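Local coordinates for protein adhesin (Streptococcus sanguinis SK1 = NCTC 7863, PDB 6VT2) that binds sialylated glycans through two tandem Siglec-like modules, and so probably helps the bacterium attach to host surfaces, at residues A[24-29]-A[98-103]; A[36-41]-A[74-79]; A[244-249]-A[298-303]. One frame throughout, in Å; residues are numbered along the deposited sequence.

Contacts 1 and 2 lie in the first Siglec-like module and contact 3 in the second. The first two join the same pair of facing sheets, with centres about 5 Å apart: strands 21-29 and 76-83 are neighbours in one sheet, 95-104 and 35-41 in the other. Along the chain contact 2 is nested in the loop closed by contact 1, and a probable hydrogen bond from R41 N to Y99 O, 2.7 Å, ties them. Contact 3 is about 81 Å from contact 1 between centres and about 58 Å between nearest atoms. Contacts 1 and 3 each include residues of a separate glycan pocket, whereas contact 2 lies in the core beside contact 1.

Contact 1 (A[24-29]-A[98-103]). With SIA (N-acetyl-alpha-neuraminic acid), chain D; GAL (beta-D-galactopyranose), chain B.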
loop_
_atom_site.group_PDB
_atom_site.type_symbol
_atom_site.label_atom_id
_atom_site.label_comp_id
_atom_site.label_asym_id
_atom_site.label_seq_id
_atom_site.Cartn_x
_atom_site.Cartn_y
_atom_site.Cartn_z
ATOM N N PHE A 24 39.400 3.028 6.934
ATOM C CA PHE A 24 39.633 2.050 8.004
ATOM C C PHE A 24 40.581 2.709 8.983
ATOM O O PHE A 24 41.051 3.679 8.676
ATOM C CB PHE A 24 40.145 0.709 7.481
ATOM C CG PHE A 24 41.498 0.720 6.834
ATOM C CD1 PHE A 24 41.631 1.035 5.495
ATOM C CD2 PHE A 24 42.622 0.361 7.553
ATOM C CE1 PHE A 24 42.868 0.973 4.885
ATOM C CE2 PHE A 24 43.860 0.321 6.944
ATOM C CZ PHE A 24 43.974 0.624 5.615
ATOM N N PHE A 25 40.742 2.147 10.168
ATOM C CA PHE A 25 41.562 2.779 11.205
ATOM C C PHE A 25 42.699 1.858 11.597
ATOM O O PHE A 25 42.524 0.668 11.581
ATOM C CB PHE A 25 40.665 3.186 12.368
ATOM C CG PHE A 25 39.811 4.368 12.017
ATOM C CD1 PHE A 25 40.305 5.652 12.137
ATOM C CD2 PHE A 25 38.545 4.187 11.493
ATOM C CE1 PHE A 25 39.528 6.738 11.782
ATOM C CE2 PHE A 25 37.775 5.278 11.134
ATOM C CZ PHE A 25 38.268 6.547 11.285
ATOM N N VAL A 26 43.816 2.471 11.899
ATOM C CA VAL A 26 44.992 1.743 12.399
ATOM C C VAL A 26 45.102 2.226 13.843
ATOM O O VAL A 26 44.825 3.292 14.068
ATOM C CB VAL A 26 46.240 2.083 11.578
ATOM C CG1 VAL A 26 47.483 1.555 12.273
ATOM C CG2 VAL A 26 46.137 1.609 10.130
ATOM N N GLU A 27 45.363 1.359 14.785
ATOM C CA GLU A 27 45.475 1.747 16.210
ATOM C C GLU A 27 46.900 1.461 16.645
ATOM O O GLU A 27 47.380 0.430 16.297
ATOM C CB GLU A 27 44.451 1.024 17.065
ATOM C CG GLU A 27 43.047 1.590 16.931
ATOM C CD GLU A 27 42.139 1.197 18.081
ATOM O OE1 GLU A 27 42.391 0.171 18.697
ATOM O OE2 GLU A 27 41.206 1.933 18.373
ATOM N N THR A 28 47.517 2.425 17.333
ATOM C CA THR A 28 48.925 2.296 17.726
ATOM C C THR A 28 49.054 2.560 19.222
ATOM O O THR A 28 48.496 3.438 19.629
ATOM C CB THR A 28 49.852 3.192 16.898
ATOM O OG1 THR A 28 49.666 2.857 15.525
ATOM C CG2 THR A 28 51.315 3.014 17.233
ATOM N N THR A 29 49.712 1.669 19.935
ATOM C CA THR A 29 49.988 2.067 21.403
ATOM C C THR A 29 51.479 1.934 21.674
ATOM O O THR A 29 52.154 1.365 20.960
ATOM C CB THR A 29 49.223 1.122 22.328
ATOM O OG1 THR A 29 49.721 -0.179 22.054
ATOM C CG2 THR A 29 47.737 1.074 22.088
ATOM N N LYS A 98 50.294 -2.490 1.438
ATOM C CA LYS A 98 51.032 -1.318 1.905
ATOM C C LYS A 98 51.351 -1.488 3.391
ATOM O O LYS A 98 50.674 -2.132 4.075
ATOM C CB LYS A 98 50.242 -0.055 1.637
ATOM C CG LYS A 98 49.827 0.144 0.194
ATOM C CD LYS A 98 51.053 0.384 -0.654
ATOM C CE LYS A 98 50.680 0.096 -2.073
ATOM N NZ LYS A 98 51.698 0.499 -3.030
ATOM N N TYR A 99 52.402 -0.822 3.786
ATOM C CA TYR A 99 53.037 -1.089 5.079
ATOM C C TYR A 99 52.828 0.091 6.012
ATOM O O TYR A 99 52.878 1.248 5.590
ATOM C CB TYR A 99 54.508 -1.347 4.861
ATOM C CG TYR A 99 54.716 -2.638 4.152
ATOM C CD1 TYR A 99 54.541 -2.762 2.804
ATOM C CD2 TYR A 99 54.992 -3.778 4.875
ATOM C CE1 TYR A 99 54.607 -4.016 2.183
ATOM C CE2 TYR A 99 55.148 -5.031 4.274
ATOM C CZ TYR A 99 54.887 -5.138 2.924
ATOM O OH TYR A 99 54.980 -6.381 2.400
ATOM N N VAL A 100 52.577 -0.224 7.273
ATOM C CA VAL A 100 52.315 0.777 8.295
ATOM C C VAL A 100 53.419 0.683 9.337
ATOM O O VAL A 100 53.689 -0.389 9.873
ATOM C CB VAL A 100 50.921 0.608 8.903
ATOM C CG1 VAL A 100 50.708 1.697 9.900
ATOM C CG2 VAL A 100 49.832 0.648 7.841
ATOM N N ARG A 101 54.025 1.840 9.633
ATOM C CA ARG A 101 55.072 1.878 10.632
ATOM C C ARG A 101 54.761 2.968 11.645
ATOM O O ARG A 101 54.110 3.869 11.349
ATOM C CB ARG A 101 56.434 2.179 10.010
ATOM C CG ARG A 101 56.810 1.224 8.892
ATOM C CD ARG A 101 58.169 1.646 8.397
ATOM N NE ARG A 101 59.238 1.173 9.242
ATOM C CZ ARG A 101 60.509 1.406 9.001
ATOM N NH1 ARG A 101 60.865 2.130 7.970
ATOM N NH2 ARG A 101 61.449 0.921 9.782
ATOM N N ALA A 102 55.265 2.771 12.833
ATOM C CA ALA A 102 55.075 3.795 13.836
ATOM C C ALA A 102 56.363 3.953 14.625
ATOM O O ALA A 102 57.123 2.997 14.784
ATOM C CB ALA A 102 53.922 3.461 14.776
ATOM N N GLU A 103 56.589 5.168 15.125
ATOM C CA GLU A 103 57.792 5.488 15.899
ATOM C C GLU A 103 57.413 6.215 17.170
ATOM O O GLU A 103 56.564 7.118 17.142
ATOM C CB GLU A 103 58.690 6.328 15.041
ATOM C CG GLU A 103 60.043 6.680 15.742
ATOM C CD GLU A 103 60.856 7.551 14.815
ATOM O OE1 GLU A 103 61.416 8.555 15.287
ATOM O OE2 GLU A 103 60.883 7.278 13.581
HETATM C C1 SIA D . 50.803 -5.473 -4.183
HETATM C C2 SIA D . 51.534 -5.709 -5.574
HETATM C C3 SIA D . 50.742 -6.565 -6.569
HETATM C C4 SIA D . 49.457 -5.903 -7.073
HETATM C C5 SIA D . 49.753 -4.497 -7.612
HETATM C C6 SIA D . 50.582 -3.696 -6.574
HETATM C C7 SIA D . 51.100 -2.323 -7.075
HETATM C C8 SIA D . 52.109 -1.724 -6.061
HETATM C C9 SIA D . 52.343 -0.247 -6.357
HETATM C C10 SIA D . 48.200 -3.346 -9.148
HETATM C C11 SIA D . 46.877 -2.592 -9.260
HETATM N N5 SIA D . 48.521 -3.764 -7.900
HETATM O O1A SIA D . 50.110 -6.413 -3.736
HETATM O O1B SIA D . 51.061 -4.350 -3.665
HETATM O O4 SIA D . 48.842 -6.685 -8.117
HETATM O O6 SIA D . 51.757 -4.413 -6.213
HETATM O O7 SIA D . 51.638 -2.431 -8.383
HETATM O O8 SIA D . 51.614 -1.923 -4.732
HETATM O O9 SIA D . 51.182 0.481 -5.947
HETATM O O10 SIA D . 48.912 -3.543 -10.129
HETATM C C1 GAL B . 56.158 -5.717 -4.141
HETATM C C2 GAL B . 55.070 -6.099 -5.167
HETATM C C3 GAL B . 53.675 -5.939 -4.574
HETATM C C4 GAL B . 53.574 -6.681 -3.234
HETATM C C5 GAL B . 54.684 -6.178 -2.317
HETATM C C6 GAL B . 54.724 -6.863 -0.938
HETATM O O2 GAL B . 55.116 -5.253 -6.303
HETATM O O3 GAL B . 52.682 -6.459 -5.453
HETATM O O4 GAL B . 53.703 -8.071 -3.434
HETATM O O5 GAL B . 55.956 -6.412 -2.921
HETATM O O6 GAL B . 55.681 -6.254 -0.082
#
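V26 and V100 meet across the interior of a beta-sandwich, in a sheet-to-sheet contact of the Siglec-like module; strand 21-29 belongs to one sheet and strand 95-104 to the other. They reach toward each other tip to tip, with V26 CG1 4.0 Å from V100 CG1. In both, CG1 stands anti to the backbone N (chi1 168° in V26, -178° in V100), which sends this methyl into the interior. Two residues further along each strand, T28 CG2 touches A102 CB at 3.6 Å. Here the sheets come closer, with T28 CA and A102 CA 7.4 Å apart, and the small methyl of alanine suits the narrower gap. I8 of the adjoining strand 7-9 also packs on both T28 and A102.

The 98-103 strand carries this core up to the glycan. A bend at chi2 (-67°) turns the end of K98 toward the glycerol tail of the sialic acid, where K98 NZ donates to O8 and O9, each 3.0 Å away. N42 OD1 and D53 O also bond this ammonium, so four acceptors surround three N-H and at least one proton must be shared. Y99 OH gives a hydrogen bond of 2.6 Å to galactose O6, which approaches the ring at its edge, near its plane, while K115 N also bonds the phenol oxygen. Between these two segments the sheets meet through apolar contacts, with no hydrogen bond; the polar ends at K98 and Y99 recognise hydroxyls. One strand thus combines a buried apolar portion with a sugar-binding end, whose ammonium charge probably strengthens its bonds to the glycerol tail.

Contact 2 (A[36-41]-A[74-79]). With SO4 (sulfate ion), chain L.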
loop_
_atom_site.group_PDB
_atom_site.type_symbol
_atom_site.label_atom_id
_atom_site.label_comp_id
_atom_site.label_asym_id
_atom_site.label_seq_id
_atom_site.Cartn_x
_atom_site.Cartn_y
_atom_site.Cartn_z
ATOM N N ASN A 36 55.127 9.366 17.861
ATOM C CA ASN A 36 55.474 10.572 17.167
ATOM C C ASN A 36 55.242 10.458 15.672
ATOM O O ASN A 36 55.054 11.470 15.017
ATOM C CB ASN A 36 56.929 10.947 17.455
ATOM C CG ASN A 36 57.100 11.677 18.740
ATOM O OD1 ASN A 36 56.231 11.685 19.559
ATOM N ND2 ASN A 36 58.316 12.194 18.960
ATOM N N ARG A 37 55.277 9.262 15.100
ATOM C CA ARG A 37 55.077 9.115 13.652
ATOM C C ARG A 37 54.280 7.844 13.398
ATOM O O ARG A 37 54.486 6.906 14.063
ATOM C CB ARG A 37 56.397 8.950 12.898
ATOM C CG ARG A 37 57.372 10.106 13.059
ATOM C CD ARG A 37 58.685 9.910 12.370
ATOM N NE ARG A 37 58.844 9.944 10.934
ATOM C CZ ARG A 37 58.067 10.459 10.022
ATOM N NH1 ARG A 37 58.440 10.328 8.759
ATOM N NH2 ARG A 37 56.920 11.051 10.270
ATOM N N VAL A 38 53.230 8.000 12.540
ATOM C CA VAL A 38 52.648 6.725 11.910
ATOM C C VAL A 38 52.751 6.965 10.396
ATOM O O VAL A 38 52.392 7.976 9.968
ATOM C CB VAL A 38 51.203 6.567 12.384
ATOM C CG1 VAL A 38 50.538 5.392 11.689
ATOM C CG2 VAL A 38 51.144 6.415 13.897
ATOM N N ILE A 39 53.296 6.010 9.684
ATOM C CA ILE A 39 53.618 6.113 8.249
ATOM C C ILE A 39 52.891 4.986 7.518
ATOM O O ILE A 39 52.862 3.929 8.014
ATOM C CB ILE A 39 55.141 5.893 8.089
ATOM C CG1 ILE A 39 55.903 7.057 8.700
ATOM C CG2 ILE A 39 55.555 5.659 6.656
ATOM C CD1 ILE A 39 57.364 6.759 8.914
ATOM N N VAL A 40 52.343 5.288 6.355
ATOM C CA VAL A 40 51.821 4.262 5.442
ATOM C C VAL A 40 52.718 4.373 4.228
ATOM O O VAL A 40 52.838 5.431 3.743
ATOM C CB VAL A 40 50.359 4.491 5.076
ATOM C CG1 VAL A 40 49.874 3.386 4.159
ATOM C CG2 VAL A 40 49.518 4.569 6.307
ATOM N N ARG A 41 53.313 3.278 3.801
ATOM C CA ARG A 41 54.259 3.417 2.700
ATOM C C ARG A 41 54.300 2.167 1.827
ATOM O O ARG A 41 53.928 1.101 2.231
ATOM C CB ARG A 41 55.671 3.674 3.241
ATOM C CG ARG A 41 56.182 2.581 4.165
ATOM C CD ARG A 41 57.674 2.677 4.484
ATOM N NE ARG A 41 58.470 2.170 3.414
ATOM C CZ ARG A 41 59.773 2.229 3.382
ATOM N NH1 ARG A 41 60.420 2.791 4.377
ATOM N NH2 ARG A 41 60.424 1.699 2.379
ATOM N N ASN A 74 43.575 4.414 25.338
ATOM C CA ASN A 74 43.285 5.447 24.348
ATOM C C ASN A 74 44.230 5.348 23.177
ATOM O O ASN A 74 45.160 6.052 23.134
ATOM C CB ASN A 74 43.303 6.826 25.020
ATOM C CG ASN A 74 42.135 7.023 25.972
ATOM O OD1 ASN A 74 40.991 7.085 25.550
ATOM N ND2 ASN A 74 42.409 7.052 27.238
ATOM N N PRO A 75 44.169 4.302 22.333
ATOM C CA PRO A 75 45.157 4.159 21.304
ATOM C C PRO A 75 45.201 5.315 20.307
ATOM O O PRO A 75 44.259 5.951 20.089
ATOM C CB PRO A 75 44.790 2.893 20.529
ATOM C CG PRO A 75 43.907 2.149 21.470
ATOM C CD PRO A 75 43.211 3.200 22.298
ATOM N N LEU A 76 46.369 5.535 19.738
ATOM C CA LEU A 76 46.505 6.560 18.709
ATOM C C LEU A 76 45.785 6.043 17.465
ATOM O O LEU A 76 46.078 4.971 17.063
ATOM C CB LEU A 76 47.971 6.759 18.408
ATOM C CG LEU A 76 48.170 7.828 17.367
ATOM C CD1 LEU A 76 47.657 9.169 17.866
ATOM C CD2 LEU A 76 49.617 7.904 16.969
ATOM N N ARG A 77 44.886 6.826 16.896
ATOM C CA ARG A 77 44.084 6.372 15.754
ATOM C C ARG A 77 44.550 7.014 14.444
ATOM O O ARG A 77 44.608 8.187 14.375
ATOM C CB ARG A 77 42.634 6.692 16.049
ATOM C CG ARG A 77 42.106 5.567 16.899
ATOM C CD ARG A 77 40.745 5.707 17.420
ATOM N NE ARG A 77 39.762 5.619 16.391
ATOM C CZ ARG A 77 39.241 4.576 15.829
ATOM N NH1 ARG A 77 39.724 3.375 16.032
ATOM N NH2 ARG A 77 38.240 4.782 15.012
ATOM N N THR A 78 44.841 6.203 13.441
ATOM C CA THR A 78 45.266 6.725 12.143
ATOM C C THR A 78 44.171 6.358 11.161
ATOM O O THR A 78 43.803 5.245 11.156
ATOM C CB THR A 78 46.578 6.095 11.713
ATOM O OG1 THR A 78 47.589 6.540 12.598
ATOM C CG2 THR A 78 46.974 6.426 10.294
ATOM N N ARG A 79 43.666 7.331 10.442
ATOM C CA ARG A 79 42.635 7.056 9.459
ATOM C C ARG A 79 43.311 6.782 8.114
ATOM O O ARG A 79 44.080 7.560 7.714
ATOM C CB ARG A 79 41.759 8.284 9.330
ATOM C CG ARG A 79 40.569 8.087 8.392
ATOM C CD ARG A 79 40.008 9.458 8.078
ATOM N NE ARG A 79 38.845 9.305 7.252
ATOM C CZ ARG A 79 38.464 10.160 6.362
ATOM N NH1 ARG A 79 37.408 9.884 5.628
ATOM N NH2 ARG A 79 39.093 11.282 6.211
HETATM S S SO4 L . 55.937 12.086 8.009
HETATM O O1 SO4 L . 55.609 12.830 6.834
HETATM O O2 SO4 L . 56.018 10.749 7.729
HETATM O O3 SO4 L . 57.158 12.621 8.490
HETATM O O4 SO4 L . 54.886 12.350 8.949
#
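V38 packs against L76 and T78 inside the immunoglobulin-like beta-sandwich, bridging strand 35-41 of one sheet and strand 76-83 of the other. Its two methyls divide the work. A chi1 of 175° sets CG1 beside the carbonyl carbon, facing T78, and CG2 beside the backbone N, where V38 CG2 meets L76 CD2 tip to tip at 3.7 Å. Leucine suits this place because its longer chain can span the gap between the sheets. V38 and T78 are arranged differently: the two side chains run antiparallel alongside one another, and V38 CG1 lies 4.0 Å from T78 CG2. V100 and A102 flank V38 within its own sheet, while V26 does the same for T78.

Just before V38, a classic beta bulge sets two residues, N36 and R37, opposite E103. R37 itself points away from the sandwich interior, and I39 CD1 lies 3.6 Å above one face of its guanidinium, toward the rim. A sulfate, probably from the crystallisation liquor, sits at the edge of that group, although its modelled position is doubtful.

A buried hydroxyl needs a partner, and T78 finds one in T61 OG1 on the neighbouring strand 58-61; on the valine side, T78 OG1 lies 3.3 Å from V38 CG1.

Contact 3 (A[244-249]-A[298-303]); sequences LAASST and TFKVRA. With SIA (N-acetyl-alpha-neuraminic acid), chain C; A2G (2-acetamido-2-deoxy-alpha-D-galactopyranose), chain E; GAL (beta-D-galactopyranose), chain F.
The F299 ring takes the T249 methyl over one face: T249 CG2 stands 3.8 Å from the ring centroid and 20° off its normal, a CH-pi contact. F316 of the neighbouring strand 314-321 also stacks on this ring. The second flat group is the sialic acid carboxylate, which T298 grips at both oxygens. T298 N donates to sialic acid O1A at 2.8 Å with a fairly straight angle of 160°, and T298 OG1 donates to sialic acid O1B at 2.7 Å.

Helix 244-255 crosses strand 296-305 at this point, in a Siglec-like module whose glycan pocket spans both elements. Alanine suits the closest backbone approach: A246 CB rests on K300 CB at 3.8 Å, and a water that accepts from K300 N and probably donates to A246 O bridges the backbones. The rest of K300 runs on past the galactose, its NZ paired with D243.

T249 faces two ways. A chi1 of -57° places OG1 beside the backbone N and CG2 anti to it, which gives the methyl to F299 and turns the hydroxyl to the sugar, where T249 OG1 and sialic acid O8 share a hydrogen bond of 2.8 Å. For the preceding residue, S248 OG and sialic acid O9 share one of 2.7 Å. A second water joins T249 OG1, T298 O and galactose O6, its bond to T298 O being 2.6 Å.

T249 therefore gives a methyl to the ring and a hydroxyl to the sugar. Since uncharged N-H and hydroxyl groups of T298 hold the carboxylate, its recognition here probably relies more on directional bonds than on a direct salt bridge.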
loop_
_atom_site.group_PDB
_atom_site.type_symbol
_atom_site.label_atom_id
_atom_site.label_comp_id
_atom_site.label_asym_id
_atom_site.label_seq_id
_atom_site.Cartn_x
_atom_site.Cartn_y
_atom_site.Cartn_z
ATOM N N LEU A 244 -26.593 -4.844 -25.706
ATOM C CA LEU A 244 -27.806 -4.026 -25.765
ATOM C C LEU A 244 -28.653 -4.154 -24.507
ATOM O O LEU A 244 -29.150 -3.153 -24.094
ATOM C CB LEU A 244 -28.601 -4.376 -27.009
ATOM C CG LEU A 244 -28.068 -3.713 -28.258
ATOM C CD1 LEU A 244 -28.408 -4.571 -29.452
ATOM C CD2 LEU A 244 -28.594 -2.312 -28.424
ATOM N N ALA A 245 -28.837 -5.359 -24.007
ATOM C CA ALA A 245 -29.618 -5.547 -22.797
ATOM C C ALA A 245 -28.978 -4.852 -21.603
ATOM O O ALA A 245 -29.686 -4.180 -20.826
ATOM C CB ALA A 245 -29.784 -7.042 -22.518
ATOM N N ALA A 246 -27.679 -4.977 -21.452
ATOM C CA ALA A 246 -26.944 -4.343 -20.346
ATOM C C ALA A 246 -27.090 -2.830 -20.455
ATOM O O ALA A 246 -27.311 -2.159 -19.482
ATOM C CB ALA A 246 -25.491 -4.748 -20.391
ATOM N N SER A 247 -26.869 -2.342 -21.654
ATOM C CA SER A 247 -26.889 -0.900 -21.925
ATOM C C SER A 247 -28.276 -0.360 -21.624
ATOM O O SER A 247 -28.383 0.682 -21.095
ATOM C CB SER A 247 -26.490 -0.637 -23.344
ATOM O OG SER A 247 -26.599 0.714 -23.631
ATOM N N SER A 248 -29.280 -1.078 -22.056
ATOM C CA SER A 248 -30.658 -0.660 -21.813
ATOM C C SER A 248 -30.831 -0.508 -20.308
ATOM O O SER A 248 -31.473 0.411 -19.924
ATOM C CB SER A 248 -31.636 -1.626 -22.403
ATOM O OG SER A 248 -32.960 -1.235 -22.075
ATOM N N THR A 249 -30.458 -1.502 -19.527
ATOM C CA THR A 249 -30.717 -1.455 -18.078
ATOM C C THR A 249 -29.960 -0.318 -17.429
ATOM O O THR A 249 -30.510 0.433 -16.593
ATOM C CB THR A 249 -30.364 -2.761 -17.406
ATOM O OG1 THR A 249 -31.127 -3.747 -18.083
ATOM C CG2 THR A 249 -30.762 -2.779 -15.914
ATOM N N THR A 298 -31.800 -5.929 -13.523
ATOM C CA THR A 298 -30.730 -6.922 -13.633
ATOM C C THR A 298 -29.666 -6.385 -14.565
ATOM O O THR A 298 -29.932 -6.156 -15.749
ATOM C CB THR A 298 -31.286 -8.232 -14.153
ATOM O OG1 THR A 298 -32.395 -8.637 -13.311
ATOM C CG2 THR A 298 -30.155 -9.325 -14.087
ATOM N N PHE A 299 -28.528 -6.044 -13.993
ATOM C CA PHE A 299 -27.424 -5.427 -14.687
ATOM C C PHE A 299 -26.413 -6.477 -15.093
ATOM O O PHE A 299 -26.306 -7.536 -14.474
ATOM C CB PHE A 299 -26.720 -4.403 -13.787
ATOM C CG PHE A 299 -27.592 -3.282 -13.352
ATOM C CD1 PHE A 299 -28.349 -3.390 -12.198
ATOM C CD2 PHE A 299 -27.659 -2.126 -14.066
ATOM C CE1 PHE A 299 -29.175 -2.394 -11.797
ATOM C CE2 PHE A 299 -28.439 -1.080 -13.625
ATOM C CZ PHE A 299 -29.222 -1.224 -12.497
ATOM N N LYS A 300 -25.598 -6.107 -16.069
ATOM C CA LYS A 300 -24.456 -6.904 -16.474
ATOM C C LYS A 300 -23.278 -5.952 -16.484
ATOM O O LYS A 300 -23.325 -4.882 -17.110
ATOM C CB LYS A 300 -24.707 -7.532 -17.863
ATOM C CG LYS A 300 -25.901 -8.519 -17.856
ATOM C CD LYS A 300 -25.818 -9.539 -18.965
ATOM C CE LYS A 300 -26.000 -8.919 -20.351
ATOM N NZ LYS A 300 -25.497 -9.827 -21.439
ATOM N N VAL A 301 -22.209 -6.353 -15.843
ATOM C CA VAL A 301 -21.011 -5.534 -15.743
ATOM C C VAL A 301 -19.827 -6.372 -16.211
ATOM O O VAL A 301 -19.754 -7.576 -15.956
ATOM C CB VAL A 301 -20.824 -4.981 -14.314
ATOM C CG1 VAL A 301 -20.593 -6.088 -13.308
ATOM C CG2 VAL A 301 -19.762 -3.969 -14.335
ATOM N N ARG A 302 -18.919 -5.728 -16.876
ATOM C CA ARG A 302 -17.631 -6.283 -17.265
ATOM C C ARG A 302 -16.511 -5.350 -16.799
ATOM O O ARG A 302 -16.712 -4.142 -16.623
ATOM C CB ARG A 302 -17.521 -6.392 -18.773
ATOM C CG ARG A 302 -18.508 -7.265 -19.437
ATOM C CD ARG A 302 -18.399 -7.132 -20.973
ATOM N NE ARG A 302 -19.380 -7.981 -21.649
ATOM C CZ ARG A 302 -19.121 -9.231 -22.042
ATOM N NH1 ARG A 302 -17.905 -9.761 -21.836
ATOM N NH2 ARG A 302 -20.041 -9.921 -22.644
ATOM N N ALA A 303 -15.326 -5.885 -16.575
ATOM C CA ALA A 303 -14.181 -5.071 -16.185
ATOM C C ALA A 303 -13.003 -5.554 -17.024
ATOM O O ALA A 303 -12.903 -6.733 -17.353
ATOM C CB ALA A 303 -13.874 -5.139 -14.701
HETATM C C1 SIA C . -34.625 -7.057 -15.421
HETATM C C2 SIA C . -35.808 -7.005 -16.483
HETATM C C3 SIA C . -37.196 -7.303 -15.898
HETATM C C4 SIA C . -37.627 -6.255 -14.874
HETATM C C5 SIA C . -37.579 -4.847 -15.481
HETATM C C6 SIA C . -36.216 -4.598 -16.174
HETATM C C7 SIA C . -36.186 -3.327 -17.045
HETATM C C8 SIA C . -34.913 -3.337 -17.925
HETATM C C9 SIA C . -34.690 -1.995 -18.612
HETATM C C10 SIA C . -38.816 -2.984 -14.402
HETATM C C11 SIA C . -38.876 -2.022 -13.211
HETATM N N5 SIA C . -37.778 -3.856 -14.424
HETATM O O1A SIA C . -33.735 -6.178 -15.600
HETATM O O1B SIA C . -34.670 -7.955 -14.554
HETATM O O4 SIA C . -38.971 -6.467 -14.406
HETATM O O6 SIA C . -35.879 -5.658 -17.068
HETATM O O7 SIA C . -37.376 -3.234 -17.816
HETATM O O8 SIA C . -33.770 -3.721 -17.158
HETATM O O9 SIA C . -33.691 -2.136 -19.627
HETATM O O10 SIA C . -39.667 -2.964 -15.282
HETATM O O5 A2G E . -33.121 -6.841 -25.792
HETATM C C1 A2G E . -33.579 -5.773 -24.957
HETATM O O1 A2G E . -32.462 -4.974 -24.545
HETATM C C2 A2G E . -34.309 -6.342 -23.740
HETATM N N2 A2G E . -34.511 -5.204 -22.852
HETATM C C3 A2G E . -33.457 -7.364 -22.995
HETATM O O3 A2G E . -34.220 -8.008 -21.969
HETATM C C4 A2G E . -32.994 -8.427 -23.978
HETATM O O4 A2G E . -34.148 -9.097 -24.489
HETATM C C5 A2G E . -32.249 -7.762 -25.129
HETATM C C6 A2G E . -31.735 -8.788 -26.130
HETATM O O6 A2G E . -31.205 -8.096 -27.266
HETATM C C7 A2G E . -35.757 -4.783 -22.640
HETATM O O7 A2G E . -36.706 -5.338 -23.169
HETATM C C8 A2G E . -35.931 -3.605 -21.725
HETATM C C1 GAL F . -33.683 -7.696 -20.744
HETATM C C2 GAL F . -34.878 -7.974 -19.814
HETATM C C3 GAL F . -34.525 -7.618 -18.383
HETATM C C4 GAL F . -33.271 -8.414 -17.958
HETATM C C5 GAL F . -32.151 -8.111 -18.932
HETATM C C6 GAL F . -30.867 -8.903 -18.683
HETATM O O2 GAL F . -36.026 -7.221 -20.172
HETATM O O3 GAL F . -35.585 -7.935 -17.473
HETATM O O4 GAL F . -33.544 -9.802 -17.942
HETATM O O5 GAL F . -32.543 -8.413 -20.286
HETATM O O6 GAL F . -29.786 -8.311 -19.376
HETATM O O HOH W 1 -26.085 -3.291 -17.150
HETATM O O HOH W 2 -29.231 -5.937 -18.247
#